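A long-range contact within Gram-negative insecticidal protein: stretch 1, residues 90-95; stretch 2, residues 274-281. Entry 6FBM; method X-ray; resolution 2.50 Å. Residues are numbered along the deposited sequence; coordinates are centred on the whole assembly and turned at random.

Stretch 1, residues 90-95: QHVGVS
Stretch 2, residues 274-281: DFSTESLQ

At the apolar centre of the contact, Val-92 packs against Phe-275 and Leu-280. Val-92 is buried, with chi1 -56° (m). Its CA-to-CB bond points away from the other stretch overall, yet both methyls find partners there: CG1 lies 4.0 Å from CB of Phe-275, and CG2 lies 3.9 Å from CD1 of Leu-280. The branched valine thus reaches two hydrophobic residues at once. Phe-275 (chi1 -72°, m; chi2 -24°) and Leu-280 (chi1 -66°, m; chi2 166°, t) both direct CA-to-CB toward stretch 1, and both are buried; the Phe-275 ring sits obliquely to CB of Val-92. The same Leu-280 CD1 also meets CG2 of Val-94, 3.9 Å away, the latter residue being t (chi1 177°) with its CA-to-CB bond sideways.

The backbones come closest in register at Val-92 and Thr-277, whose CA atoms are 4.3 Å apart. From first CA to last CA, the two stretches run in broadly the same direction. They belong to one chain, and their touching residues lie at least 183 positions apart in sequence. Stretch 1 has no regular helix or strand: phi/psi runs -72/145 at Gln-90, 61/45 at His-91, -122/6 at Val-92, 99/-5 at Gly-93, -88/107 at Val-94 and -61/150 at Ser-95. Stretch 2 passes through Phe-275 (-119/149) into a type I turn from Ser-276 (-112/-177) to Ser-279 (-67/-53), with Thr-277 at -63/-21 and Glu-278 at -102/7, then enters a strand at Leu-280 (-95/124) and Gln-281 (-123/141). A single hydrogen bond joins the stretches: Leu-280 N donates to Val-92 O at 3.0 Å with an N-H...O angle of 159°, satisfying polar backbone atoms beside the apolar cluster.

Three CA-H...O contacts accompany the close approach of the two backbones: Val-92 CA to Ser-276 O at 3.2 Å, Thr-277 CA to His-91 O at 3.4 Å, and Gly-93 CA to Leu-280 O at 3.6 Å. Gly-93 suits its place doubly. An ideal CB would point toward stretch 2 and clash with Leu-280 O at 2.4 Å, and its backbone angles would also jam that CB against the preceding carbonyl oxygen.

The turn is braced from within. Ser-279 N donates to Ser-276 O at 3.1 Å, while Ser-279 OG (chi1 -71°, m) accepts from Ser-276 N at 2.7 Å and Ser-276 OG (chi1 77°, p) accepts from Glu-278 N at 3.1 Å. Each hydroxyl accepts a backbone N-H two or three residues away, bracing the turn from both of its ends. Gln-281 (chi1 -67°, m; chi2 -61°, m; chi3 -43°) folds back so that NE2 donates to Glu-278 O at 3.0 Å.

At the exposed edge, His-91 (chi1 -60°, m; chi2 -72°) has its CA-to-CB bond sideways while its end leads away from stretch 2. Its CB packs 3.6 Å from CG2 of Thr-277 (chi1 56°, p), whose CA-to-CB bond points away from stretch 1; this methyl lies at the edge of the imidazole, near its plane, an apolar touch at the outer margin. In all, 363 Å² is buried, summed over both sides.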

# COMPACT_ATOMS: atom_id res chain seq x y z
N GLN A 90 -40.52 -18.03 -3.10
CA GLN A 90 -40.54 -19.47 -2.86
C GLN A 90 -39.24 -19.93 -2.23
O GLN A 90 -38.16 -19.44 -2.57
CB GLN A 90 -40.73 -20.31 -4.14
CG GLN A 90 -41.80 -19.91 -5.16
CD GLN A 90 -43.22 -20.15 -4.72
OE1 GLN A 90 -43.53 -20.10 -3.52
NE2 GLN A 90 -44.11 -20.39 -5.69
N HIS A 91 -39.37 -20.92 -1.37
CA HIS A 91 -38.24 -21.73 -0.93
C HIS A 91 -37.17 -20.90 -0.23
O HIS A 91 -35.98 -21.04 -0.52
CB HIS A 91 -37.66 -22.53 -2.13
CG HIS A 91 -38.64 -23.47 -2.77
ND1 HIS A 91 -39.08 -24.63 -2.18
CD2 HIS A 91 -39.27 -23.39 -3.98
CE1 HIS A 91 -39.94 -25.23 -2.99
NE2 HIS A 91 -40.07 -24.50 -4.08
N VAL A 92 -37.60 -20.02 0.66
CA VAL A 92 -36.67 -19.29 1.53
C VAL A 92 -36.94 -19.49 3.01
O VAL A 92 -36.28 -18.86 3.84
CB VAL A 92 -36.67 -17.79 1.20
CG1 VAL A 92 -36.34 -17.60 -0.27
CG2 VAL A 92 -37.99 -17.13 1.56
N GLY A 93 -37.88 -20.37 3.34
CA GLY A 93 -38.19 -20.70 4.73
C GLY A 93 -39.38 -20.00 5.35
O GLY A 93 -39.72 -20.30 6.49
N VAL A 94 -40.00 -19.08 4.62
CA VAL A 94 -41.16 -18.41 5.17
C VAL A 94 -42.39 -19.23 4.84
O VAL A 94 -42.83 -19.27 3.69
CB VAL A 94 -41.30 -16.97 4.67
CG1 VAL A 94 -42.57 -16.33 5.23
CG2 VAL A 94 -40.09 -16.18 5.10
N SER A 95 -42.92 -19.88 5.86
CA SER A 95 -44.19 -20.59 5.79
C SER A 95 -45.34 -19.64 5.45
O SER A 95 -45.33 -18.47 5.82
CB SER A 95 -44.47 -21.27 7.13
OG SER A 95 -45.78 -21.75 7.18
N ASP A 274 -27.64 -15.25 -0.85
CA ASP A 274 -28.67 -16.16 -1.32
C ASP A 274 -29.26 -16.94 -0.17
O ASP A 274 -28.62 -17.13 0.88
CB ASP A 274 -28.11 -17.12 -2.37
CG ASP A 274 -29.15 -17.56 -3.43
OD1 ASP A 274 -30.29 -17.06 -3.41
OD2 ASP A 274 -28.76 -18.41 -4.28
N PHE A 275 -30.49 -17.37 -0.37
CA PHE A 275 -31.26 -18.10 0.61
C PHE A 275 -31.59 -19.45 0.05
O PHE A 275 -31.78 -19.60 -1.18
CB PHE A 275 -32.56 -17.38 0.86
CG PHE A 275 -32.45 -16.11 1.63
CD1 PHE A 275 -31.39 -15.84 2.48
CD2 PHE A 275 -33.49 -15.19 1.57
CE1 PHE A 275 -31.35 -14.69 3.22
CE2 PHE A 275 -33.46 -14.04 2.30
CZ PHE A 275 -32.39 -13.79 3.13
N SER A 276 -31.69 -20.43 0.95
CA SER A 276 -32.16 -21.76 0.66
C SER A 276 -33.50 -21.92 1.37
O SER A 276 -33.96 -21.00 2.05
CB SER A 276 -31.18 -22.77 1.26
OG SER A 276 -31.37 -22.88 2.68
N THR A 277 -34.09 -23.11 1.29
CA THR A 277 -35.39 -23.34 1.93
C THR A 277 -35.34 -23.18 3.45
O THR A 277 -36.38 -22.99 4.05
CB THR A 277 -36.00 -24.73 1.62
OG1 THR A 277 -35.08 -25.75 1.99
CG2 THR A 277 -36.32 -24.89 0.16
N GLU A 278 -34.17 -23.27 4.06
CA GLU A 278 -34.02 -23.15 5.52
C GLU A 278 -33.49 -21.80 6.02
O GLU A 278 -33.23 -21.65 7.21
CB GLU A 278 -33.12 -24.28 6.06
CG GLU A 278 -33.63 -25.71 5.84
CD GLU A 278 -35.02 -25.97 6.41
OE1 GLU A 278 -35.35 -25.47 7.50
OE2 GLU A 278 -35.80 -26.67 5.75
N SER A 279 -33.33 -20.83 5.12
CA SER A 279 -32.59 -19.60 5.45
C SER A 279 -33.28 -18.75 6.49
O SER A 279 -32.67 -18.41 7.48
CB SER A 279 -32.32 -18.79 4.20
OG SER A 279 -31.35 -19.45 3.43
N LEU A 280 -34.54 -18.43 6.26
CA LEU A 280 -35.29 -17.58 7.17
C LEU A 280 -36.08 -18.46 8.14
O LEU A 280 -36.82 -19.33 7.72
CB LEU A 280 -36.23 -16.69 6.38
CG LEU A 280 -35.48 -15.68 5.51
CD1 LEU A 280 -36.42 -15.07 4.50
CD2 LEU A 280 -34.86 -14.59 6.36
N GLN A 281 -35.87 -18.25 9.45
CA GLN A 281 -36.56 -19.01 10.47
C GLN A 281 -37.28 -18.02 11.36
O GLN A 281 -36.77 -16.94 11.60
CB GLN A 281 -35.58 -19.84 11.28
CG GLN A 281 -34.92 -20.96 10.48
CD GLN A 281 -35.94 -21.96 9.94
OE1 GLN A 281 -36.85 -22.35 10.65
NE2 GLN A 281 -35.79 -22.36 8.68